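Local coordinates for protein mediator of RNA polymerase II transcription subunit 18 (Schizosaccharomyces pombe, PDB 3C0T) that serves as a component of the Mediator coactivator complex, which conveys signals from gene-specific regulatory proteins to the RNA polymerase II transcription machinery, at residues A[20-25]-A[136-141]; A[16-21]-A[197-202]; A[169-174]-A[183-188]; A[56-61]-A[111-116]. All blocks are in the same frame, centred on the assembly; numbering follows the deposited sequence.

Interaction 1 of 4, residues A[20-25]-A[136-141]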
loop_
_atom_site.group_PDB
_atom_site.type_symbol
_atom_site.label_atom_id
_atom_site.label_comp_id
_atom_site.label_asym_id
_atom_site.label_seq_id
_atom_site.Cartn_x
_atom_site.Cartn_y
_atom_site.Cartn_z
ATOM N N ASN A 20 -18.588 6.911 4.051
ATOM C CA ASN A 20 -19.322 8.075 4.550
ATOM C C ASN A 20 -18.895 8.388 5.991
ATOM O O ASN A 20 -18.774 9.556 6.362
ATOM C CB ASN A 20 -20.833 7.842 4.488
ATOM C CG ASN A 20 -21.381 7.909 3.065
ATOM O OD1 ASN A 20 -20.932 8.724 2.246
ATOM N ND2 ASN A 20 -22.370 7.064 2.773
ATOM N N SER A 21 -18.666 7.349 6.798
ATOM C CA SER A 21 -18.227 7.560 8.179
ATOM C C SER A 21 -16.855 8.236 8.175
ATOM O O SER A 21 -16.595 9.133 8.978
ATOM C CB SER A 21 -18.126 6.233 8.935
ATOM O OG SER A 21 -19.400 5.675 9.180
ATOM N N LEU A 22 -15.984 7.801 7.263
ATOM C CA LEU A 22 -14.652 8.369 7.158
ATOM C C LEU A 22 -14.727 9.825 6.714
ATOM O O LEU A 22 -13.913 10.656 7.142
ATOM C CB LEU A 22 -13.800 7.563 6.173
ATOM C CG LEU A 22 -13.392 6.134 6.557
ATOM C CD1 LEU A 22 -12.754 5.444 5.346
ATOM C CD2 LEU A 22 -12.414 6.160 7.728
ATOM N N SER A 23 -15.699 10.140 5.858
ATOM C CA SER A 23 -15.861 11.510 5.365
ATOM C C SER A 23 -16.472 12.399 6.430
ATOM O O SER A 23 -16.285 13.614 6.423
ATOM C CB SER A 23 -16.749 11.548 4.115
ATOM O OG SER A 23 -16.044 11.107 2.970
ATOM N N LYS A 24 -17.214 11.785 7.339
ATOM C CA LYS A 24 -17.855 12.522 8.410
ATOM C C LYS A 24 -16.876 12.824 9.545
ATOM O O LYS A 24 -17.000 13.851 10.208
ATOM C CB LYS A 24 -19.045 11.722 8.945
ATOM C CG LYS A 24 -19.637 12.250 10.245
ATOM C CD LYS A 24 -20.815 11.390 10.690
ATOM C CE LYS A 24 -21.172 11.616 12.161
ATOM N NZ LYS A 24 -20.113 11.096 13.088
ATOM N N THR A 25 -15.894 11.946 9.756
ATOM C CA THR A 25 -14.942 12.145 10.841
ATOM C C THR A 25 -13.528 12.588 10.471
ATOM O O THR A 25 -12.815 13.116 11.325
ATOM C CB THR A 25 -14.819 10.873 11.709
ATOM O OG1 THR A 25 -14.145 9.848 10.973
ATOM C CG2 THR A 25 -16.194 10.366 12.103
ATOM N N THR A 136 -1.860 11.750 10.559
ATOM C CA THR A 136 -1.703 10.388 10.074
ATOM C C THR A 136 -2.509 10.289 8.787
ATOM O O THR A 136 -3.366 11.134 8.514
ATOM C CB THR A 136 -2.245 9.339 11.071
ATOM O OG1 THR A 136 -3.677 9.379 11.061
ATOM C CG2 THR A 136 -1.742 9.619 12.473
ATOM N N THR A 137 -2.231 9.262 7.997
ATOM C CA THR A 137 -2.931 9.049 6.746
ATOM C C THR A 137 -3.730 7.763 6.857
ATOM O O THR A 137 -3.247 6.759 7.392
ATOM C CB THR A 137 -1.945 8.909 5.569
ATOM O OG1 THR A 137 -1.223 10.134 5.402
ATOM C CG2 THR A 137 -2.692 8.590 4.273
ATOM N N VAL A 138 -4.964 7.792 6.378
ATOM C CA VAL A 138 -5.777 6.595 6.406
ATOM C C VAL A 138 -6.238 6.345 4.984
ATOM O O VAL A 138 -6.955 7.149 4.381
ATOM C CB VAL A 138 -6.954 6.728 7.388
ATOM C CG1 VAL A 138 -7.290 8.172 7.579
ATOM C CG2 VAL A 138 -8.146 5.939 6.898
ATOM N N ARG A 139 -5.782 5.222 4.448
ATOM C CA ARG A 139 -6.084 4.827 3.087
ATOM C C ARG A 139 -6.988 3.592 3.069
ATOM O O ARG A 139 -6.759 2.634 3.812
ATOM C CB ARG A 139 -4.756 4.546 2.362
ATOM C CG ARG A 139 -4.887 3.909 0.999
ATOM C CD ARG A 139 -3.524 3.534 0.410
ATOM N NE ARG A 139 -2.728 4.699 0.032
ATOM C CZ ARG A 139 -1.824 4.689 -0.945
ATOM N NH1 ARG A 139 -1.602 3.575 -1.632
ATOM N NH2 ARG A 139 -1.164 5.799 -1.260
ATOM N N ILE A 140 -8.041 3.637 2.257
ATOM C CA ILE A 140 -8.940 2.497 2.114
ATOM C C ILE A 140 -8.797 2.142 0.637
ATOM O O ILE A 140 -9.081 2.958 -0.242
ATOM C CB ILE A 140 -10.405 2.854 2.504
ATOM C CG1 ILE A 140 -11.286 1.606 2.401
ATOM C CG2 ILE A 140 -10.933 3.988 1.651
ATOM C CD1 ILE A 140 -12.650 1.773 3.062
ATOM N N TYR A 141 -8.332 0.930 0.361
ATOM C CA TYR A 141 -8.078 0.551 -1.023
ATOM C C TYR A 141 -8.330 -0.896 -1.386
ATOM O O TYR A 141 -8.573 -1.749 -0.538
ATOM C CB TYR A 141 -6.620 0.857 -1.377
ATOM C CG TYR A 141 -5.625 -0.042 -0.666
ATOM C CD1 TYR A 141 -5.215 0.223 0.644
ATOM C CD2 TYR A 141 -5.092 -1.167 -1.300
ATOM C CE1 TYR A 141 -4.302 -0.603 1.301
ATOM C CE2 TYR A 141 -4.178 -2.003 -0.650
ATOM C CZ TYR A 141 -3.787 -1.716 0.650
ATOM O OH TYR A 141 -2.873 -2.536 1.296
#
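Leu22 reaches from helix 15-25 to Val138 and Ile140 on strand 136-146, which belongs to the closed antiparallel beta-barrel of Med18. The helix thus lies against the outer wall of the barrel, and Leu22 is the side chain of 20-25 that bridges to 136-141. Its two methyls part at CG to serve two strand residues. CD1 goes to Ile140, with Leu22 CD1 and Ile140 CD1 4.3 Å apart; the other branch faces Val138, where Leu22 CD2 lies 4.4 Å from Val138 CG2. These are loose van der Waals approaches and no hydrogen bond spans the gap, in keeping with backbones that stay 9.1 Å apart between Leu22 CA and Val138 CA. Ile140 is extended, CG1 anti to its backbone N (chi1 -177°), which carries CD1 out toward Leu22. Arg139, between the two strand residues, turns to the opposite face of the strand and forms salt bridges with Glu34 and Glu130. Around the contact, Leu22 also packs on Tyr131, Leu196 and Phe199, so its burial is shared among several parts of the chain. At the end of the helix Ser21 O receives two bonds from one residue: Thr25 N at 3.0 Å, and Thr25 OG1 at 3.2 Å from the opposite face of the carbonyl plane.

Interaction 2 of 4, residues A[16-21]-A[197-202]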
loop_
_atom_site.group_PDB
_atom_site.type_symbol
_atom_site.label_atom_id
_atom_site.label_comp_id
_atom_site.label_asym_id
_atom_site.label_seq_id
_atom_site.Cartn_x
_atom_site.Cartn_y
_atom_site.Cartn_z
ATOM N N GLU A 16 -19.813 1.559 1.295
ATOM C CA GLU A 16 -20.495 2.846 1.257
ATOM C C GLU A 16 -20.594 3.496 2.637
ATOM O O GLU A 16 -20.239 4.663 2.811
ATOM C CB GLU A 16 -21.897 2.701 0.656
ATOM C CG GLU A 16 -22.546 4.044 0.317
ATOM C CD GLU A 16 -23.969 3.914 -0.228
ATOM O OE1 GLU A 16 -24.415 4.850 -0.944
ATOM O OE2 GLU A 16 -24.634 2.891 0.070
ATOM N N ALA A 17 -21.071 2.731 3.616
ATOM C CA ALA A 17 -21.240 3.242 4.974
ATOM C C ALA A 17 -19.920 3.645 5.636
ATOM O O ALA A 17 -19.852 4.662 6.339
ATOM C CB ALA A 17 -21.962 2.201 5.835
ATOM N N VAL A 18 -18.871 2.857 5.415
ATOM C CA VAL A 18 -17.582 3.163 6.023
ATOM C C VAL A 18 -16.974 4.415 5.424
ATOM O O VAL A 18 -16.434 5.255 6.141
ATOM C CB VAL A 18 -16.610 1.989 5.886
ATOM C CG1 VAL A 18 -15.207 2.417 6.304
ATOM C CG2 VAL A 18 -17.092 0.837 6.768
ATOM N N VAL A 19 -17.077 4.554 4.111
ATOM C CA VAL A 19 -16.537 5.728 3.453
ATOM C C VAL A 19 -17.261 6.968 3.954
ATOM O O VAL A 19 -16.624 7.976 4.258
ATOM C CB VAL A 19 -16.660 5.616 1.916
ATOM C CG1 VAL A 19 -16.310 6.943 1.253
ATOM C CG2 VAL A 19 -15.706 4.536 1.421
ATOM N N ASN A 20 -18.588 6.911 4.051
ATOM C CA ASN A 20 -19.322 8.075 4.550
ATOM C C ASN A 20 -18.895 8.388 5.991
ATOM O O ASN A 20 -18.774 9.556 6.362
ATOM C CB ASN A 20 -20.833 7.842 4.488
ATOM C CG ASN A 20 -21.381 7.909 3.065
ATOM O OD1 ASN A 20 -20.932 8.724 2.246
ATOM N ND2 ASN A 20 -22.370 7.064 2.773
ATOM N N SER A 21 -18.666 7.349 6.798
ATOM C CA SER A 21 -18.227 7.560 8.179
ATOM C C SER A 21 -16.855 8.236 8.175
ATOM O O SER A 21 -16.595 9.133 8.978
ATOM C CB SER A 21 -18.126 6.233 8.935
ATOM O OG SER A 21 -19.400 5.675 9.180
ATOM N N SER A 197 -12.884 3.183 15.550
ATOM C CA SER A 197 -13.289 1.939 16.202
ATOM C C SER A 197 -14.782 1.663 16.129
ATOM O O SER A 197 -15.211 0.528 16.312
ATOM C CB SER A 197 -12.864 1.962 17.668
ATOM O OG SER A 197 -13.491 3.044 18.345
ATOM N N ALA A 198 -15.574 2.699 15.881
ATOM C CA ALA A 198 -17.021 2.535 15.798
ATOM C C ALA A 198 -17.430 1.806 14.527
ATOM O O ALA A 198 -18.542 1.284 14.445
ATOM C CB ALA A 198 -17.715 3.896 15.856
ATOM N N PHE A 199 -16.543 1.767 13.535
ATOM C CA PHE A 199 -16.882 1.096 12.286
ATOM C C PHE A 199 -15.798 0.264 11.619
ATOM O O PHE A 199 -15.961 -0.148 10.479
ATOM C CB PHE A 199 -17.441 2.107 11.283
ATOM C CG PHE A 199 -16.593 3.331 11.113
ATOM C CD1 PHE A 199 -15.447 3.296 10.328
ATOM C CD2 PHE A 199 -16.949 4.524 11.742
ATOM C CE1 PHE A 199 -14.665 4.434 10.169
ATOM C CE2 PHE A 199 -16.179 5.666 11.594
ATOM C CZ PHE A 199 -15.033 5.626 10.805
ATOM N N CYS A 200 -14.697 0.013 12.316
ATOM C CA CYS A 200 -13.632 -0.807 11.751
ATOM C C CYS A 200 -12.576 -1.138 12.783
ATOM O O CYS A 200 -12.085 -0.253 13.475
ATOM C CB CYS A 200 -12.953 -0.113 10.565
ATOM S SG CYS A 200 -11.674 -1.172 9.795
ATOM N N ASP A 201 -12.217 -2.412 12.874
ATOM C CA ASP A 201 -11.213 -2.831 13.831
ATOM C C ASP A 201 -9.823 -2.715 13.224
ATOM O O ASP A 201 -9.515 -3.341 12.208
ATOM C CB ASP A 201 -11.470 -4.268 14.290
ATOM C CG ASP A 201 -10.451 -4.741 15.318
ATOM O OD1 ASP A 201 -10.261 -4.054 16.351
ATOM O OD2 ASP A 201 -9.836 -5.807 15.095
ATOM N N LEU A 202 -8.986 -1.903 13.860
ATOM C CA LEU A 202 -7.627 -1.693 13.395
ATOM C C LEU A 202 -6.617 -2.341 14.334
ATOM O O LEU A 202 -6.681 -2.166 15.557
ATOM C CB LEU A 202 -7.338 -0.196 13.281
ATOM C CG LEU A 202 -8.157 0.595 12.257
ATOM C CD1 LEU A 202 -7.826 2.079 12.388
ATOM C CD2 LEU A 202 -7.854 0.097 10.845
#
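Ser21 lays its CB over one face of the Phe199 ring, a CH-pi contact in which the carbon stands 3.5 Å from the ring centroid and 20° off the ring normal. It is displaced toward the rim, nearest to CE2, with Ser21 CB to Phe199 CE2 3.3 Å. The hydroxyl faces back to its own helix, where Ser21 OG donates to Ala17 O over 3.0 Å, tilted 32° from the carbonyl plane. Ser21 N reaches the same oxygen from the opposite face; the hydroxyl bond holds the side-chain rotation while CB stays turned to the ring. Val18, one turn earlier, meets the phenylalanine at a slant: Val18 CG1 is 4.1 Å from Phe199 CD1, while Val18 CG2 lies 4.0 Å from Phe199 O. The segment 197-202 is the loop that leaves helix 179-196, and through this contact it packs against helix 15-25 on the outside of the barrel. Phe199 holds its ring between backbone N and carbonyl carbon (chi1 50°), the more hindered of the staggered positions, and thereby turns it toward the helix. Were Phe199 replaced by an alanine, Ser21 CB would lose its aromatic face and a gap is likely to open between loop and helix, with less for Val18 to pack on. Beyond the ring, Val18 continues onto Val10 of strand 2-10, and Phe199 O accepts a hydrogen bond from Arg14 NH2.

Interaction 3 of 4, residues A[169-174]-A[183-188]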
loop_
_atom_site.group_PDB
_atom_site.type_symbol
_atom_site.label_atom_id
_atom_site.label_comp_id
_atom_site.label_asym_id
_atom_site.label_seq_id
_atom_site.Cartn_x
_atom_site.Cartn_y
_atom_site.Cartn_z
ATOM N N VAL A 169 -3.796 2.505 8.029
ATOM C CA VAL A 169 -3.549 3.772 8.711
ATOM C C VAL A 169 -2.061 3.840 9.036
ATOM O O VAL A 169 -1.503 2.905 9.616
ATOM C CB VAL A 169 -4.362 3.880 10.020
ATOM C CG1 VAL A 169 -4.178 5.269 10.632
ATOM C CG2 VAL A 169 -5.841 3.616 9.733
ATOM N N TYR A 170 -1.417 4.942 8.670
ATOM C CA TYR A 170 0.010 5.052 8.910
ATOM C C TYR A 170 0.529 6.473 9.005
ATOM O O TYR A 170 -0.159 7.438 8.672
ATOM C CB TYR A 170 0.786 4.345 7.788
ATOM C CG TYR A 170 0.564 4.961 6.416
ATOM C CD1 TYR A 170 -0.555 4.631 5.649
ATOM C CD2 TYR A 170 1.448 5.915 5.906
ATOM C CE1 TYR A 170 -0.791 5.240 4.408
ATOM C CE2 TYR A 170 1.220 6.530 4.674
ATOM C CZ TYR A 170 0.095 6.191 3.931
ATOM O OH TYR A 170 -0.159 6.829 2.728
ATOM N N THR A 171 1.766 6.573 9.476
ATOM C CA THR A 171 2.458 7.836 9.576
ATOM C C THR A 171 3.939 7.499 9.487
ATOM O O THR A 171 4.349 6.386 9.826
ATOM C CB THR A 171 2.149 8.568 10.888
ATOM O OG1 THR A 171 2.731 9.875 10.827
ATOM C CG2 THR A 171 2.703 7.813 12.086
ATOM N N HIS A 172 4.735 8.443 9.004
ATOM C CA HIS A 172 6.166 8.219 8.858
ATOM C C HIS A 172 7.005 9.077 9.803
ATOM O O HIS A 172 6.703 10.252 10.034
ATOM C CB HIS A 172 6.603 8.511 7.421
ATOM C CG HIS A 172 6.034 7.570 6.407
ATOM N ND1 HIS A 172 6.288 6.214 6.423
ATOM C CD2 HIS A 172 5.239 7.791 5.333
ATOM C CE1 HIS A 172 5.674 5.642 5.402
ATOM N NE2 HIS A 172 5.031 6.576 4.726
ATOM N N VAL A 173 8.060 8.474 10.342
ATOM C CA VAL A 173 8.989 9.161 11.229
ATOM C C VAL A 173 10.372 9.044 10.591
ATOM O O VAL A 173 10.920 7.948 10.459
ATOM C CB VAL A 173 9.012 8.522 12.633
ATOM C CG1 VAL A 173 10.046 9.230 13.502
ATOM C CG2 VAL A 173 7.624 8.621 13.272
ATOM N N ALA A 174 10.922 10.183 10.180
ATOM C CA ALA A 174 12.230 10.233 9.520
ATOM C C ALA A 174 13.371 9.559 10.280
ATOM O O ALA A 174 14.095 8.733 9.723
ATOM C CB ALA A 174 12.600 11.685 9.226
ATOM N N ALA A 183 7.086 8.531 19.680
ATOM C CA ALA A 183 6.010 8.467 20.659
ATOM C C ALA A 183 4.810 9.299 20.238
ATOM O O ALA A 183 3.671 8.945 20.530
ATOM C CB ALA A 183 6.517 8.927 22.020
ATOM N N LYS A 184 5.071 10.407 19.559
ATOM C CA LYS A 184 4.008 11.284 19.096
ATOM C C LYS A 184 3.250 10.598 17.949
ATOM O O LYS A 184 2.052 10.807 17.762
ATOM C CB LYS A 184 4.609 12.612 18.619
ATOM C CG LYS A 184 3.598 13.642 18.107
ATOM C CD LYS A 184 2.650 14.119 19.208
ATOM C CE LYS A 184 3.397 14.838 20.341
ATOM N NZ LYS A 184 2.489 15.260 21.469
ATOM N N ALA A 185 3.952 9.768 17.188
ATOM C CA ALA A 185 3.320 9.073 16.079
ATOM C C ALA A 185 2.415 7.954 16.596
ATOM O O ALA A 185 1.300 7.787 16.102
ATOM C CB ALA A 185 4.377 8.514 15.130
ATOM N N GLU A 186 2.877 7.192 17.584
ATOM C CA GLU A 186 2.051 6.114 18.128
ATOM C C GLU A 186 0.821 6.711 18.801
ATOM O O GLU A 186 -0.274 6.153 18.721
ATOM C CB GLU A 186 2.819 5.279 19.154
ATOM C CG GLU A 186 4.129 4.727 18.650
ATOM C CD GLU A 186 4.665 3.621 19.534
ATOM O OE1 GLU A 186 5.908 3.489 19.618
ATOM O OE2 GLU A 186 3.849 2.876 20.130
ATOM N N ALA A 187 1.014 7.844 19.469
ATOM C CA ALA A 187 -0.080 8.523 20.143
ATOM C C ALA A 187 -1.100 8.960 19.092
ATOM O O ALA A 187 -2.309 8.869 19.312
ATOM C CB ALA A 187 0.445 9.732 20.915
ATOM N N ASN A 188 -0.620 9.428 17.943
ATOM C CA ASN A 188 -1.536 9.847 16.885
ATOM C C ASN A 188 -2.305 8.654 16.311
ATOM O O ASN A 188 -3.496 8.760 16.020
ATOM C CB ASN A 188 -0.786 10.582 15.772
ATOM C CG ASN A 188 -0.469 12.020 16.143
ATOM O OD1 ASN A 188 -1.258 12.686 16.822
ATOM N ND2 ASN A 188 0.675 12.516 15.683
#
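Thr171 is the first residue of 169-174 to meet helix segment 183-188, and it does so with its methyl: Thr171 CG2 comes within 3.5 Å of Ala185 CB. The threonine is turned with OG1 anti to the backbone N (chi1 -173°), which gives the methyl to the helix and sends the hydroxyl to a hydrogen bond with Asp135 O. Its methyl thus packs on the helix, while its polar atom is satisfied by a loop carbonyl. His172 then points away from the helix, as expected one step along an extended strand. Val173 comes back to the same side and reaches the same partner, Val173 CG2 standing 3.7 Å from Ala185 CB. The two strand methyls, Thr171 CG2 and Val173 CG2, are 5.1 Å apart, and the alanine CB rests over the notch between them. A side chain this short lets the helix come close, to 6.7 Å between Thr171 CA and Ala185 CA. No hydrogen bond crosses the interface. Strand and helix are joined by a short connection, and the helix folds back over the barrel wall. There strand 165-173 runs between strands 2-10 and 136-146; Ala185 and Val173 also rest on Leu4 of the former, while Val169, at the start of the segment, packs under Leu189 and Val192 of helix 179-196.

Interaction 4 of 4, residues A[56-61]-A[111-116]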
loop_
_atom_site.group_PDB
_atom_site.type_symbol
_atom_site.label_atom_id
_atom_site.label_comp_id
_atom_site.label_asym_id
_atom_site.label_seq_id
_atom_site.Cartn_x
_atom_site.Cartn_y
_atom_site.Cartn_z
ATOM N N LEU A 56 12.831 -4.108 -4.982
ATOM C CA LEU A 56 12.537 -2.734 -5.366
ATOM C C LEU A 56 11.074 -2.635 -5.763
ATOM O O LEU A 56 10.615 -3.338 -6.665
ATOM C CB LEU A 56 13.432 -2.318 -6.540
ATOM C CG LEU A 56 14.682 -1.472 -6.259
ATOM C CD1 LEU A 56 15.070 -1.520 -4.800
ATOM C CD2 LEU A 56 15.820 -1.970 -7.134
ATOM N N ARG A 57 10.350 -1.754 -5.085
ATOM C CA ARG A 57 8.930 -1.561 -5.340
ATOM C C ARG A 57 8.725 -0.192 -5.974
ATOM O O ARG A 57 8.884 0.837 -5.321
ATOM C CB ARG A 57 8.179 -1.691 -4.012
ATOM C CG ARG A 57 8.427 -3.050 -3.367
ATOM C CD ARG A 57 8.062 -3.136 -1.887
ATOM N NE ARG A 57 8.481 -4.433 -1.356
ATOM C CZ ARG A 57 7.871 -5.582 -1.635
ATOM N NH1 ARG A 57 6.806 -5.592 -2.420
ATOM N NH2 ARG A 57 8.354 -6.729 -1.177
ATOM N N LEU A 58 8.392 -0.191 -7.261
ATOM C CA LEU A 58 8.202 1.046 -8.001
ATOM C C LEU A 58 6.749 1.464 -8.077
ATOM O O LEU A 58 5.874 0.673 -8.433
ATOM C CB LEU A 58 8.776 0.901 -9.411
ATOM C CG LEU A 58 10.300 0.999 -9.618
ATOM C CD1 LEU A 58 11.055 0.734 -8.346
ATOM C CD2 LEU A 58 10.703 -0.009 -10.689
ATOM N N CYS A 59 6.494 2.724 -7.746
ATOM C CA CYS A 59 5.140 3.235 -7.767
ATOM C C CYS A 59 4.984 4.442 -8.670
ATOM O O CYS A 59 5.731 5.415 -8.572
ATOM C CB CYS A 59 4.686 3.605 -6.355
ATOM S SG CYS A 59 3.029 4.325 -6.323
ATOM N N SER A 60 4.003 4.359 -9.557
ATOM C CA SER A 60 3.708 5.445 -10.466
ATOM C C SER A 60 2.266 5.869 -10.240
ATOM O O SER A 60 1.364 5.029 -10.165
ATOM C CB SER A 60 3.880 4.994 -11.913
ATOM O OG SER A 60 3.316 5.949 -12.789
ATOM N N ASN A 61 2.049 7.170 -10.109
ATOM C CA ASN A 61 0.700 7.682 -9.927
ATOM C C ASN A 61 0.056 7.746 -11.312
ATOM O O ASN A 61 0.348 8.642 -12.100
ATOM C CB ASN A 61 0.751 9.073 -9.287
ATOM C CG ASN A 61 -0.627 9.671 -9.077
ATOM O OD1 ASN A 61 -0.766 10.747 -8.492
ATOM N ND2 ASN A 61 -1.654 8.978 -9.553
ATOM N N GLU A 111 14.201 -0.230 -16.911
ATOM C CA GLU A 111 15.407 -0.812 -17.475
ATOM C C GLU A 111 16.641 -0.506 -16.643
ATOM O O GLU A 111 17.572 -1.311 -16.579
ATOM C CB GLU A 111 15.578 -0.322 -18.911
ATOM C CG GLU A 111 14.392 -0.725 -19.785
ATOM C CD GLU A 111 14.398 -0.096 -21.168
ATOM O OE1 GLU A 111 13.473 -0.404 -21.953
ATOM O OE2 GLU A 111 15.316 0.703 -21.469
ATOM N N PHE A 112 16.650 0.653 -15.993
ATOM C CA PHE A 112 17.787 1.016 -15.162
ATOM C C PHE A 112 17.903 0.066 -13.980
ATOM O O PHE A 112 19.005 -0.338 -13.607
ATOM C CB PHE A 112 17.648 2.439 -14.626
ATOM C CG PHE A 112 18.841 2.901 -13.842
ATOM C CD1 PHE A 112 19.917 3.510 -14.480
ATOM C CD2 PHE A 112 18.902 2.705 -12.466
ATOM C CE1 PHE A 112 21.038 3.917 -13.758
ATOM C CE2 PHE A 112 20.015 3.106 -11.735
ATOM C CZ PHE A 112 21.086 3.715 -12.381
ATOM N N VAL A 113 16.769 -0.291 -13.382
ATOM C CA VAL A 113 16.813 -1.191 -12.238
ATOM C C VAL A 113 17.230 -2.593 -12.667
ATOM O O VAL A 113 17.844 -3.323 -11.888
ATOM C CB VAL A 113 15.457 -1.252 -11.491
ATOM C CG1 VAL A 113 14.917 0.161 -11.269
ATOM C CG2 VAL A 113 14.479 -2.103 -12.258
ATOM N N GLU A 114 16.901 -2.977 -13.898
ATOM C CA GLU A 114 17.298 -4.294 -14.387
ATOM C C GLU A 114 18.813 -4.277 -14.557
ATOM O O GLU A 114 19.483 -5.275 -14.294
ATOM C CB GLU A 114 16.623 -4.619 -15.723
ATOM C CG GLU A 114 15.110 -4.653 -15.643
ATOM C CD GLU A 114 14.449 -5.024 -16.959
ATOM O OE1 GLU A 114 14.834 -4.459 -18.007
ATOM O OE2 GLU A 114 13.532 -5.876 -16.945
ATOM N N LYS A 115 19.347 -3.138 -14.995
ATOM C CA LYS A 115 20.788 -3.002 -15.174
ATOM C C LYS A 115 21.509 -3.164 -13.843
ATOM O O LYS A 115 22.626 -3.676 -13.791
ATOM C CB LYS A 115 21.138 -1.641 -15.763
ATOM C CG LYS A 115 21.361 -1.635 -17.265
ATOM C CD LYS A 115 20.073 -1.838 -18.046
ATOM C CE LYS A 115 20.299 -1.557 -19.530
ATOM N NZ LYS A 115 19.037 -1.611 -20.320
ATOM N N MET A 116 20.871 -2.721 -12.766
ATOM C CA MET A 116 21.455 -2.832 -11.435
ATOM C C MET A 116 21.487 -4.276 -10.958
ATOM O O MET A 116 22.028 -4.566 -9.894
ATOM C CB MET A 116 20.659 -2.007 -10.426
ATOM C CG MET A 116 20.769 -0.508 -10.589
ATOM S SD MET A 116 19.971 0.318 -9.199
ATOM C CE MET A 116 18.306 0.474 -9.834
#
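Val113 is the bump of helix 109-115 that comes down between Leu56 and Leu58, two leucines that stand on the same face of strand 56-61. Its branched side chain offers a hollow as well: one methyl of Leu58 points at the cleft between the two valine methyls, with Leu58 CD2 4.3 Å from Val113 CG1 and 4.6 Å from Val113 CG2. Leu56 fills a second dip, made by the valine stem and the end of Met116. There Leu56 CD2 lies 4.4 Å from Val113 CB and equally 4.4 Å from Met116 CE, two carbons that are themselves only 3.7 Å apart. The methionine bends back to do this, its chain first extended (chi2 -172°) and then turned at the sulfur (chi3 -90°), bringing the terminal methyl alongside Val113. Met116, largely exposed, lies at the outer margin of a buried patch. All three touches are methyl-to-carbon packing without a hydrogen bond, and their lengths speak for a loose rather than an interlocked fit. The surroundings are apolar too: Leu56 continues onto Leu82, Leu58 onto Val37, Trp78 and Met80, and Val113 onto Tyr39. Arg57 leaves the strand from the opposite face and hydrogen-bonds the backbone of another protein's chain. A short helix laid through apolar side chains on the outer face of a closed antiparallel barrel is what this contact represents in the Med18 fold.

In the fold
From the N terminus, helix 15-25 opens interactions 1 and 2 together, sharing Asn20 and Ser21. Strand 56-61 follows, and helix 109-115 closes interaction 4, a loop of about 50 residues nested inside the one that 136-141 closes in interaction 1. Interaction 3 comes after that, a short closure between strand 165-173 and helix 179-196. The loop segment 197-202 finally closes interaction 2 round all the others; none cross. Interactions 1 and 2 meet directly, Leu22 CD2 lying 3.7 Å from Phe199 CE1, and interactions 1 and 3 use adjacent strands, 136-146 and 165-173, of the same sheet. Interaction 4 sits across the barrel, its centre about 30 Å from that of interaction 1.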